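PDB 3EUO: type III Pentaketide Synthase from Neurospora crassa, which probably catalyses acyl transfer in the stepwise chain extension that builds pentaketides, as a member of the chalcone/stilbene synthase family. Local coordinates for residues Asp80-Ala85 with Pro117-Tyr122; Glu87-Ala92 with Lys125-Ser130; Lys91-Ala94 with Val99-Gln102; Leu147-Thr152 with Ile169-Leu174. One frame throughout, in Å; residues are numbered along the deposited sequence.

Contact 1. Residues Asp80-Ala85 with Pro117-Tyr122; sequences DGVPLA and PGYDHY
Two helices on one face of the thiolase-fold sheet meet where Val82 and Ala85 of helix 70-96 face Tyr119 and Tyr122 in the first turn of helix 119-127. The contact is wholly apolar. Val82 points its forked end between the two tyrosine stems, one methyl for each. CG2 lies 4.2 Å from Tyr119 CB, whereas CG1, anti to the backbone N (chi1 165°), comes to 4.5 Å from Tyr122 CB. One turn on, Ala85 CB approaches the Tyr119 ring obliquely, 4.3 Å from CE1. The Tyr119 side chain leaves on the side between its own N and carbonyl carbon (chi1 87°), which carries the ring beneath helix 70-96 toward the sheet. There the ring touches Leu172 and Leu174, stacks edge-to-face with Phe77, and hydrogen-bonds through OH to Thr109 O, so its buried polar end is satisfied. Helix 70-96 is kinked at this level, since Pro83 has no N-H to give to the turn before; regular bonding is regained by Ala85 N to Gly81 O at 3.2 Å. Helix 119-127 starts with His121 N bonded to Gly118 O, just after Pro117, whose preceding peptide is cis. Tyr122 offers only its stem to Val82. Beyond CB the side chain turns away from helix 70-96, and Glu238 of the second subunit packs against it. The ring edge runs back to the start of the segment, where Pro117 O lies in the ring plane, 3.6 Å from Tyr122 CE2.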
loop_
_atom_site.group_PDB
_atom_site.type_symbol
_atom_site.label_atom_id
_atom_site.label_comp_id
_atom_site.label_asym_id
_atom_site.label_seq_id
_atom_site.Cartn_x
_atom_site.Cartn_y
_atom_site.Cartn_z
ATOM N N ASP A 80 -1.470 -8.421 -18.852
ATOM C CA ASP A 80 -1.909 -9.802 -18.603
ATOM C C ASP A 80 -2.439 -10.076 -17.191
ATOM O O ASP A 80 -3.157 -11.052 -16.982
ATOM C CB ASP A 80 -0.786 -10.784 -18.950
ATOM C CG ASP A 80 -0.550 -10.880 -20.444
ATOM O OD1 ASP A 80 -0.803 -11.963 -20.998
ATOM O OD2 ASP A 80 -0.147 -9.866 -21.062
ATOM N N GLY A 81 -2.082 -9.222 -16.233
ATOM C CA GLY A 81 -2.546 -9.380 -14.849
ATOM C C GLY A 81 -3.838 -8.626 -14.587
ATOM O O GLY A 81 -4.808 -9.190 -14.079
ATOM N N VAL A 82 -3.865 -7.347 -14.950
ATOM C CA VAL A 82 -5.049 -6.509 -14.698
ATOM C C VAL A 82 -6.378 -7.126 -15.204
ATOM O O VAL A 82 -7.366 -7.116 -14.470
ATOM C CB VAL A 82 -4.829 -5.027 -15.155
ATOM C CG1 VAL A 82 -6.152 -4.241 -15.231
ATOM C CG2 VAL A 82 -3.846 -4.342 -14.215
ATOM N N PRO A 83 -6.394 -7.705 -16.426
ATOM C CA PRO A 83 -7.618 -8.370 -16.904
ATOM C C PRO A 83 -8.129 -9.487 -15.981
ATOM O O PRO A 83 -9.344 -9.709 -15.901
ATOM C CB PRO A 83 -7.186 -8.952 -18.259
ATOM C CG PRO A 83 -6.081 -8.045 -18.705
ATOM C CD PRO A 83 -5.326 -7.762 -17.445
ATOM N N LEU A 84 -7.214 -10.189 -15.307
ATOM C CA LEU A 84 -7.584 -11.235 -14.353
ATOM C C LEU A 84 -8.286 -10.595 -13.163
ATOM O O LEU A 84 -9.306 -11.098 -12.679
ATOM C CB LEU A 84 -6.338 -11.992 -13.865
ATOM C CG LEU A 84 -5.420 -12.647 -14.897
ATOM C CD1 LEU A 84 -4.162 -13.199 -14.230
ATOM C CD2 LEU A 84 -6.164 -13.735 -15.663
ATOM N N ALA A 85 -7.733 -9.477 -12.704
ATOM C CA ALA A 85 -8.286 -8.746 -11.565
ATOM C C ALA A 85 -9.665 -8.175 -11.897
ATOM O O ALA A 85 -10.571 -8.178 -11.057
ATOM C CB ALA A 85 -7.336 -7.641 -11.146
ATOM N N PRO A 117 -0.113 5.863 -11.240
ATOM C CA PRO A 117 -1.166 5.253 -10.402
ATOM C C PRO A 117 -0.984 3.748 -10.215
ATOM O O PRO A 117 -0.466 3.068 -11.114
ATOM C CB PRO A 117 -2.460 5.523 -11.190
ATOM C CG PRO A 117 -2.121 6.623 -12.150
ATOM C CD PRO A 117 -0.661 6.503 -12.450
ATOM N N GLY A 118 -1.404 3.239 -9.056
ATOM C CA GLY A 118 -1.373 1.796 -8.781
ATOM C C GLY A 118 -2.364 1.022 -9.629
ATOM O O GLY A 118 -3.278 1.609 -10.237
ATOM N N TYR A 119 -2.194 -0.296 -9.675
ATOM C CA TYR A 119 -2.980 -1.130 -10.589
ATOM C C TYR A 119 -4.459 -1.083 -10.264
ATOM O O TYR A 119 -5.298 -1.269 -11.152
ATOM C CB TYR A 119 -2.465 -2.581 -10.616
ATOM C CG TYR A 119 -3.035 -3.506 -9.551
ATOM C CD1 TYR A 119 -4.213 -4.233 -9.786
ATOM C CD2 TYR A 119 -2.386 -3.675 -8.319
ATOM C CE1 TYR A 119 -4.737 -5.093 -8.819
ATOM C CE2 TYR A 119 -2.908 -4.541 -7.336
ATOM C CZ TYR A 119 -4.079 -5.241 -7.596
ATOM O OH TYR A 119 -4.591 -6.088 -6.644
ATOM N N ASP A 120 -4.773 -0.821 -8.993
ATOM C CA ASP A 120 -6.154 -0.750 -8.548
ATOM C C ASP A 120 -6.939 0.327 -9.290
ATOM O O ASP A 120 -8.126 0.145 -9.581
ATOM C CB ASP A 120 -6.248 -0.576 -7.023
ATOM C CG ASP A 120 -5.547 0.675 -6.507
ATOM O OD1 ASP A 120 -4.582 1.157 -7.144
ATOM O OD2 ASP A 120 -5.967 1.167 -5.431
ATOM N N HIS A 121 -6.275 1.440 -9.593
ATOM C CA HIS A 121 -6.899 2.489 -10.388
ATOM C C HIS A 121 -7.469 1.954 -11.700
ATOM O O HIS A 121 -8.638 2.205 -12.037
ATOM C CB HIS A 121 -5.914 3.610 -10.701
ATOM C CG HIS A 121 -6.485 4.641 -11.623
ATOM N ND1 HIS A 121 -6.330 4.584 -12.993
ATOM C CD2 HIS A 121 -7.268 5.716 -11.374
ATOM C CE1 HIS A 121 -6.976 5.595 -13.545
ATOM N NE2 HIS A 121 -7.548 6.301 -12.584
ATOM N N TYR A 122 -6.638 1.216 -12.429
ATOM C CA TYR A 122 -6.992 0.708 -13.755
ATOM C C TYR A 122 -8.106 -0.337 -13.659
ATOM O O TYR A 122 -9.043 -0.335 -14.471
ATOM C CB TYR A 122 -5.752 0.157 -14.464
ATOM C CG TYR A 122 -4.686 1.213 -14.670
ATOM C CD1 TYR A 122 -4.619 1.942 -15.860
ATOM C CD2 TYR A 122 -3.756 1.494 -13.669
ATOM C CE1 TYR A 122 -3.640 2.925 -16.052
ATOM C CE2 TYR A 122 -2.773 2.474 -13.850
ATOM C CZ TYR A 122 -2.727 3.182 -15.041
ATOM O OH TYR A 122 -1.756 4.149 -15.214
#

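Contact 2. Residues Glu87-Ala92 with Lys125-Ser130; sequences EASRKA and KELGLS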
loop_
_atom_site.group_PDB
_atom_site.type_symbol
_atom_site.label_atom_id
_atom_site.label_comp_id
_atom_site.label_asym_id
_atom_site.label_seq_id
_atom_site.Cartn_x
_atom_site.Cartn_y
_atom_site.Cartn_z
ATOM N N GLU A 87 -11.783 -9.437 -14.121
ATOM C CA GLU A 87 -12.740 -10.552 -14.205
ATOM C C GLU A 87 -13.111 -11.145 -12.838
ATOM O O GLU A 87 -14.284 -11.442 -12.584
ATOM C CB GLU A 87 -12.227 -11.624 -15.175
ATOM C CG GLU A 87 -13.123 -12.862 -15.315
ATOM C CD GLU A 87 -14.503 -12.568 -15.918
ATOM O OE1 GLU A 87 -14.714 -11.480 -16.502
ATOM O OE2 GLU A 87 -15.383 -13.447 -15.806
ATOM N N ALA A 88 -12.118 -11.300 -11.957
ATOM C CA ALA A 88 -12.355 -11.779 -10.592
ATOM C C ALA A 88 -13.287 -10.826 -9.837
ATOM O O ALA A 88 -14.231 -11.255 -9.178
ATOM C CB ALA A 88 -11.034 -11.934 -9.841
ATOM N N SER A 89 -13.015 -9.530 -9.959
ATOM C CA SER A 89 -13.837 -8.498 -9.335
ATOM C C SER A 89 -15.258 -8.509 -9.885
ATOM O O SER A 89 -16.214 -8.347 -9.122
ATOM C CB SER A 89 -13.203 -7.119 -9.532
ATOM O OG SER A 89 -11.930 -7.051 -8.897
ATOM N N ARG A 90 -15.385 -8.688 -11.203
ATOM C CA ARG A 90 -16.698 -8.762 -11.844
ATOM C C ARG A 90 -17.541 -9.904 -11.280
ATOM O O ARG A 90 -18.733 -9.734 -11.031
ATOM C CB ARG A 90 -16.567 -8.938 -13.358
ATOM C CG ARG A 90 -16.212 -7.670 -14.115
ATOM C CD ARG A 90 -16.383 -7.863 -15.638
ATOM N NE ARG A 90 -15.789 -6.765 -16.407
ATOM C CZ ARG A 90 -16.340 -5.561 -16.570
ATOM N NH1 ARG A 90 -17.517 -5.270 -16.020
ATOM N NH2 ARG A 90 -15.706 -4.640 -17.289
ATOM N N LYS A 91 -16.919 -11.065 -11.099
ATOM C CA LYS A 91 -17.637 -12.252 -10.634
ATOM C C LYS A 91 -18.041 -12.134 -9.172
ATOM O O LYS A 91 -19.128 -12.565 -8.785
ATOM C CB LYS A 91 -16.814 -13.517 -10.881
ATOM C CG LYS A 91 -16.663 -13.841 -12.371
ATOM C CD LYS A 91 -16.066 -15.220 -12.622
ATOM C CE LYS A 91 -14.568 -15.250 -12.430
ATOM N NZ LYS A 91 -13.984 -16.567 -12.880
ATOM N N ALA A 92 -17.161 -11.547 -8.366
ATOM C CA ALA A 92 -17.469 -11.280 -6.964
ATOM C C ALA A 92 -18.656 -10.326 -6.859
ATOM O O ALA A 92 -19.589 -10.582 -6.107
ATOM C CB ALA A 92 -16.249 -10.717 -6.242
ATOM N N LYS A 125 -11.329 1.577 -12.885
ATOM C CA LYS A 125 -11.750 2.275 -14.110
ATOM C C LYS A 125 -12.444 1.323 -15.085
ATOM O O LYS A 125 -13.495 1.649 -15.642
ATOM C CB LYS A 125 -10.543 2.937 -14.790
ATOM C CG LYS A 125 -10.866 3.719 -16.075
ATOM C CD LYS A 125 -9.584 4.066 -16.829
ATOM C CE LYS A 125 -9.837 4.874 -18.107
ATOM N NZ LYS A 125 -9.988 4.019 -19.325
ATOM N N GLU A 126 -11.846 0.152 -15.295
ATOM C CA GLU A 126 -12.434 -0.862 -16.170
ATOM C C GLU A 126 -13.781 -1.367 -15.654
ATOM O O GLU A 126 -14.671 -1.696 -16.446
ATOM C CB GLU A 126 -11.476 -2.034 -16.354
ATOM C CG GLU A 126 -10.334 -1.766 -17.314
ATOM C CD GLU A 126 -9.769 -3.048 -17.905
ATOM O OE1 GLU A 126 -10.562 -3.969 -18.213
ATOM O OE2 GLU A 126 -8.531 -3.138 -18.060
ATOM N N LEU A 127 -13.926 -1.415 -14.331
ATOM C CA LEU A 127 -15.175 -1.812 -13.687
ATOM C C LEU A 127 -16.229 -0.698 -13.672
ATOM O O LEU A 127 -17.406 -0.954 -13.391
ATOM C CB LEU A 127 -14.914 -2.283 -12.247
ATOM C CG LEU A 127 -14.115 -3.576 -12.044
ATOM C CD1 LEU A 127 -13.698 -3.694 -10.581
ATOM C CD2 LEU A 127 -14.925 -4.803 -12.465
ATOM N N GLY A 128 -15.808 0.531 -13.955
ATOM C CA GLY A 128 -16.718 1.676 -13.958
ATOM C C GLY A 128 -17.119 2.106 -12.561
ATOM O O GLY A 128 -18.228 2.603 -12.347
ATOM N N LEU A 129 -16.213 1.935 -11.597
ATOM C CA LEU A 129 -16.490 2.329 -10.213
ATOM C C LEU A 129 -16.516 3.845 -10.036
ATOM O O LEU A 129 -16.099 4.585 -10.928
ATOM C CB LEU A 129 -15.492 1.676 -9.249
ATOM C CG LEU A 129 -15.415 0.148 -9.313
ATOM C CD1 LEU A 129 -14.538 -0.371 -8.196
ATOM C CD2 LEU A 129 -16.803 -0.479 -9.237
ATOM N N SER A 130 -17.022 4.294 -8.889
ATOM C CA SER A 130 -17.227 5.715 -8.597
ATOM C C SER A 130 -15.944 6.541 -8.690
ATOM O O SER A 130 -14.877 6.085 -8.289
ATOM C CB SER A 130 -17.823 5.865 -7.194
ATOM O OG SER A 130 -18.022 7.230 -6.859
#
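Leu127 has its CG anti to the carbonyl carbon (chi1 -67°), and this turns its forked end onto helix 70-96, one methyl against Ser89 and the other against Arg90. Arg90 starts the same way, then runs extended from CG to NE, and the two side chains slide past each other in opposite directions. CD1 of Leu127 rests 3.6 Å from Ser89 CB, and CD2 lies 3.5 Å from Arg90 CG. That second methyl also sits over one face of the guanidinium, 4.3 Å above its plane and offset toward the rim. The arginine thus lies alongside the leucine, its stem and its flat head both meeting the same methyl. Its NH2 comes to 3.2 Å from Glu126 O, in the last turn of helix 119-127. The Glu126 carboxylate stays farther away, with OE1 5.3 Å from Arg90 NH2, where opposite charges would attract only at a distance. Ser89 meets Leu127 mainly through CB; its OG is hydrogen-bonded to Ala85 O in its own helix. Beneath the pair, Leu170 of strand 168-175 touches both Ser89 and Leu127. Cut back to an alanine here, the leucine would no longer span the space between the helices, and the gap would probably leave Arg90 less firmly placed and Ser89 CB without its neighbour. Just past Leu127 the chain leaves the helix at Gly128, whose positive phi (74°) and bond from N to Lys125 O, 3.1 Å, belong to a Schellman motif closing helix 119-127 beside helix 70-96 on the sheet of the thiolase fold.

Contact 3. Residues Lys91-Ala94 with Val99-Gln102; sequences KAMA and VPAQ
Met93 lays its terminal methyl over the peptide link that joins Val99 to Pro100, CE standing 3.7 Å from Pro100 CA and 4.0 Å from Val99 C. The touch is made by the methyl alone. The chain leaves the helix with CG anti to the carbonyl carbon, runs straight through chi2 and bends at the sulfur (chi3 69°), and that last turn swings CE toward the loop. From above the link the methyl also nears the rest of the proline ring, with 4.4 Å from Met93 CE to Pro100 CD, while Val99 turns its CB away and gives the methionine only backbone. Other apolar residues gather round the same side chain: Ile103, Leu129 and, from strand 204-211, Ile209. The contact belongs to the connection that takes the chain from the C-terminal end of helix 70-96 into strand 105-109, an inner strand of the mixed sheet in the N-terminal half of a thiolase fold. Here the loop folds back against the helix it has just left, and its short 3-10 turn, 100-102, is stapled by two bonds. Gln102 N gives to Val99 O at 3.0 Å. In return Val99 N gives to Gln102 OE1 at 2.9 Å, nearly straight at 169°, with the donor tilted 17° from the plane of the amide carbonyl. This ring of bonds fixes the Gln102 side chain across the turn and uses both backbone polar groups of Val99. Pro100, held at the front of the turn, also packs against Leu129, which follows helix 119-127.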
loop_
_atom_site.group_PDB
_atom_site.type_symbol
_atom_site.label_atom_id
_atom_site.label_comp_id
_atom_site.label_asym_id
_atom_site.label_seq_id
_atom_site.Cartn_x
_atom_site.Cartn_y
_atom_site.Cartn_z
ATOM N N LYS A 91 -16.919 -11.065 -11.099
ATOM C CA LYS A 91 -17.637 -12.252 -10.634
ATOM C C LYS A 91 -18.041 -12.134 -9.172
ATOM O O LYS A 91 -19.128 -12.565 -8.785
ATOM C CB LYS A 91 -16.814 -13.517 -10.881
ATOM C CG LYS A 91 -16.663 -13.841 -12.371
ATOM C CD LYS A 91 -16.066 -15.220 -12.622
ATOM C CE LYS A 91 -14.568 -15.250 -12.430
ATOM N NZ LYS A 91 -13.984 -16.567 -12.880
ATOM N N ALA A 92 -17.161 -11.547 -8.366
ATOM C CA ALA A 92 -17.469 -11.280 -6.964
ATOM C C ALA A 92 -18.656 -10.326 -6.859
ATOM O O ALA A 92 -19.589 -10.582 -6.107
ATOM C CB ALA A 92 -16.249 -10.717 -6.242
ATOM N N MET A 93 -18.623 -9.242 -7.635
ATOM C CA MET A 93 -19.723 -8.266 -7.660
ATOM C C MET A 93 -21.021 -8.908 -8.152
ATOM O O MET A 93 -22.092 -8.647 -7.605
ATOM C CB MET A 93 -19.361 -7.041 -8.511
ATOM C CG MET A 93 -18.220 -6.184 -7.938
ATOM S SD MET A 93 -17.663 -4.873 -9.092
ATOM C CE MET A 93 -19.099 -3.805 -9.070
ATOM N N ALA A 94 -20.918 -9.752 -9.176
ATOM C CA ALA A 94 -22.086 -10.439 -9.741
ATOM C C ALA A 94 -22.767 -11.341 -8.720
ATOM O O ALA A 94 -23.997 -11.346 -8.608
ATOM C CB ALA A 94 -21.689 -11.235 -10.987
ATOM N N VAL A 99 -24.005 -3.429 -8.368
ATOM C CA VAL A 99 -23.609 -2.670 -9.546
ATOM C C VAL A 99 -22.470 -1.710 -9.148
ATOM O O VAL A 99 -22.296 -1.431 -7.957
ATOM C CB VAL A 99 -24.818 -1.925 -10.160
ATOM C CG1 VAL A 99 -25.855 -2.935 -10.665
ATOM C CG2 VAL A 99 -25.440 -0.976 -9.155
ATOM N N PRO A 100 -21.684 -1.224 -10.128
ATOM C CA PRO A 100 -20.504 -0.411 -9.811
ATOM C C PRO A 100 -20.726 0.740 -8.821
ATOM O O PRO A 100 -19.910 0.918 -7.918
ATOM C CB PRO A 100 -20.076 0.123 -11.179
ATOM C CG PRO A 100 -20.491 -0.927 -12.116
ATOM C CD PRO A 100 -21.815 -1.422 -11.584
ATOM N N ALA A 101 -21.818 1.490 -8.967
ATOM C CA ALA A 101 -22.056 2.673 -8.131
ATOM C C ALA A 101 -22.239 2.338 -6.648
ATOM O O ALA A 101 -22.155 3.220 -5.783
ATOM C CB ALA A 101 -23.255 3.486 -8.665
ATOM N N GLN A 102 -22.474 1.061 -6.354
ATOM C CA GLN A 102 -22.704 0.621 -4.981
ATOM C C GLN A 102 -21.422 0.354 -4.195
ATOM O O GLN A 102 -21.458 0.246 -2.974
ATOM C CB GLN A 102 -23.575 -0.631 -4.961
ATOM C CG GLN A 102 -25.033 -0.394 -5.317
ATOM C CD GLN A 102 -25.808 -1.699 -5.327
ATOM O OE1 GLN A 102 -25.727 -2.477 -6.281
ATOM N NE2 GLN A 102 -26.534 -1.965 -4.247
#

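Contact 4. Residues Leu147-Thr152 with Ile169-Leu174; sequences LAALRT and ILVLAL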
loop_
_atom_site.group_PDB
_atom_site.type_symbol
_atom_site.label_atom_id
_atom_site.label_comp_id
_atom_site.label_asym_id
_atom_site.label_seq_id
_atom_site.Cartn_x
_atom_site.Cartn_y
_atom_site.Cartn_z
ATOM N N LEU A 147 -5.552 -11.990 3.386
ATOM C CA LEU A 147 -6.151 -11.830 4.711
ATOM C C LEU A 147 -5.908 -10.443 5.321
ATOM O O LEU A 147 -6.762 -9.925 6.054
ATOM C CB LEU A 147 -5.711 -12.952 5.658
ATOM C CG LEU A 147 -6.295 -14.338 5.348
ATOM C CD1 LEU A 147 -5.947 -15.331 6.451
ATOM C CD2 LEU A 147 -7.817 -14.286 5.104
ATOM N N ALA A 148 -4.759 -9.833 5.024
ATOM C CA ALA A 148 -4.506 -8.465 5.492
ATOM C C ALA A 148 -5.495 -7.474 4.868
ATOM O O ALA A 148 -6.015 -6.583 5.553
ATOM C CB ALA A 148 -3.057 -8.033 5.216
ATOM N N ALA A 149 -5.751 -7.635 3.571
ATOM C CA ALA A 149 -6.725 -6.797 2.881
ATOM C C ALA A 149 -8.123 -7.005 3.457
ATOM O O ALA A 149 -8.857 -6.042 3.659
ATOM C CB ALA A 149 -6.703 -7.079 1.374
ATOM N N LEU A 150 -8.475 -8.261 3.737
ATOM C CA LEU A 150 -9.773 -8.566 4.330
ATOM C C LEU A 150 -9.974 -7.880 5.692
ATOM O O LEU A 150 -11.035 -7.315 5.948
ATOM C CB LEU A 150 -9.985 -10.084 4.465
ATOM C CG LEU A 150 -11.384 -10.525 4.908
ATOM C CD1 LEU A 150 -12.456 -10.184 3.864
ATOM C CD2 LEU A 150 -11.393 -12.010 5.240
ATOM N N ARG A 151 -8.952 -7.942 6.544
ATOM C CA ARG A 151 -9.017 -7.354 7.882
ATOM C C ARG A 151 -9.086 -5.828 7.801
ATOM O O ARG A 151 -9.833 -5.178 8.551
ATOM C CB ARG A 151 -7.802 -7.809 8.704
ATOM C CG ARG A 151 -7.676 -7.161 10.089
ATOM C CD ARG A 151 -6.485 -7.724 10.887
ATOM N NE ARG A 151 -5.255 -7.752 10.101
ATOM C CZ ARG A 151 -4.536 -6.674 9.794
ATOM N NH1 ARG A 151 -4.920 -5.474 10.219
ATOM N NH2 ARG A 151 -3.435 -6.797 9.055
ATOM N N THR A 152 -8.303 -5.260 6.888
ATOM C CA THR A 152 -8.331 -3.822 6.646
ATOM C C THR A 152 -9.726 -3.411 6.172
ATOM O O THR A 152 -10.298 -2.469 6.703
ATOM C CB THR A 152 -7.264 -3.398 5.632
ATOM O OG1 THR A 152 -5.972 -3.765 6.136
ATOM C CG2 THR A 152 -7.302 -1.880 5.406
ATOM N N ILE A 169 -17.303 -3.277 0.070
ATOM C CA ILE A 169 -15.886 -3.132 -0.242
ATOM C C ILE A 169 -15.378 -4.226 -1.173
ATOM O O ILE A 169 -15.488 -5.412 -0.867
ATOM C CB ILE A 169 -15.020 -3.067 1.040
ATOM C CG1 ILE A 169 -15.554 -1.962 1.972
ATOM C CG2 ILE A 169 -13.532 -2.877 0.672
ATOM C CD1 ILE A 169 -14.625 -1.560 3.111
ATOM N N LEU A 170 -14.823 -3.815 -2.313
ATOM C CA LEU A 170 -14.143 -4.743 -3.199
ATOM C C LEU A 170 -12.767 -5.022 -2.615
ATOM O O LEU A 170 -11.925 -4.119 -2.552
ATOM C CB LEU A 170 -14.017 -4.173 -4.623
ATOM C CG LEU A 170 -13.241 -5.023 -5.646
ATOM C CD1 LEU A 170 -13.792 -6.450 -5.755
ATOM C CD2 LEU A 170 -13.234 -4.370 -7.008
ATOM N N VAL A 171 -12.547 -6.268 -2.201
ATOM C CA VAL A 171 -11.253 -6.706 -1.662
ATOM C C VAL A 171 -10.554 -7.564 -2.711
ATOM O O VAL A 171 -11.061 -8.617 -3.091
ATOM C CB VAL A 171 -11.401 -7.517 -0.360
ATOM C CG1 VAL A 171 -10.049 -7.603 0.367
ATOM C CG2 VAL A 171 -12.458 -6.898 0.558
ATOM N N LEU A 172 -9.382 -7.125 -3.161
ATOM C CA LEU A 172 -8.784 -7.690 -4.370
ATOM C C LEU A 172 -7.305 -8.033 -4.206
ATOM O O LEU A 172 -6.540 -7.237 -3.674
ATOM C CB LEU A 172 -8.969 -6.711 -5.547
ATOM C CG LEU A 172 -8.312 -7.030 -6.905
ATOM C CD1 LEU A 172 -8.972 -8.233 -7.572
ATOM C CD2 LEU A 172 -8.342 -5.806 -7.832
ATOM N N ALA A 173 -6.918 -9.214 -4.682
ATOM C CA ALA A 173 -5.502 -9.595 -4.747
ATOM C C ALA A 173 -5.142 -10.020 -6.158
ATOM O O ALA A 173 -5.872 -10.791 -6.791
ATOM C CB ALA A 173 -5.202 -10.711 -3.769
ATOM N N LEU A 174 -4.030 -9.496 -6.658
ATOM C CA LEU A 174 -3.514 -9.904 -7.957
ATOM C C LEU A 174 -2.014 -10.117 -7.846
ATOM O O LEU A 174 -1.288 -9.241 -7.366
ATOM C CB LEU A 174 -3.845 -8.843 -9.015
ATOM C CG LEU A 174 -3.124 -8.890 -10.370
ATOM C CD1 LEU A 174 -3.457 -10.157 -11.168
ATOM C CD2 LEU A 174 -3.463 -7.646 -11.181
#
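Ala149 of helix 145-162 meets Val171 of strand 168-175 in the buried interior of a thiolase fold, where the chain runs from strand 134-138 through this helix to strand 168-175 in a beta-alpha-beta crossover. Val171 holds CG1 anti to its backbone N (chi1 -164°), which brings that branch against the helix. It ends 3.5 Å from Ala149 CB, 3.7 Å from Ala149 C and 3.8 Å from Leu150 N, lying against the helix backbone as well as the methyl. With only an alanine at the point of approach, the two backbones come close, 6.4 Å between the CA atoms of Ala149 and Val171. The Leu150 side chain flanks the valine more loosely, its CD1 4.7 Å from Val171 CG2. Along the strand the side chains alternate: Ile169, Val171 and Ala173 point toward helix 145-162, while Leu172 faces the other way and packs on Ala85 and Ser89 of helix 70-96. Cys143, oxidised to 3-sulfinoalanine, precedes the helix. On the helix's far side Arg151 starts straight and curls at chi3, its guanidinium forming salt bridges to Glu372 of the same chain and, across the dimer, to Glu134 of the second subunit. Thr152 turns its hydroxyl back along the helix, and Ala148 O is gripped twice from opposite faces of its plane, by Thr152 N at 3.0 Å and by Thr152 OG1 at 2.9 Å, the hydroxyl tilted 35° from that plane.

Overall arrangement
All four contacts lie in the N-terminal half of the thiolase fold. Contacts 1, 2 and 3 follow one another along helix 70-96: the first two, centres 10 Å apart, join it to helix 119-127, and contact 3, its centre 7 Å from that of contact 2, joins its end to the following loop. Contact 4 comes later in the chain, 14 to 15 Å from the others, centre to centre. Its strand 168-175 is the shared floor: Leu170, Leu172 and Leu174 touch contacts 1 and 2 on one side, and Val171 meets helix 145-162 on the other. The sheet is thus clad by helices on both faces. Contacts 1, 2 and 4 also reach the second subunit; contact 3 does not.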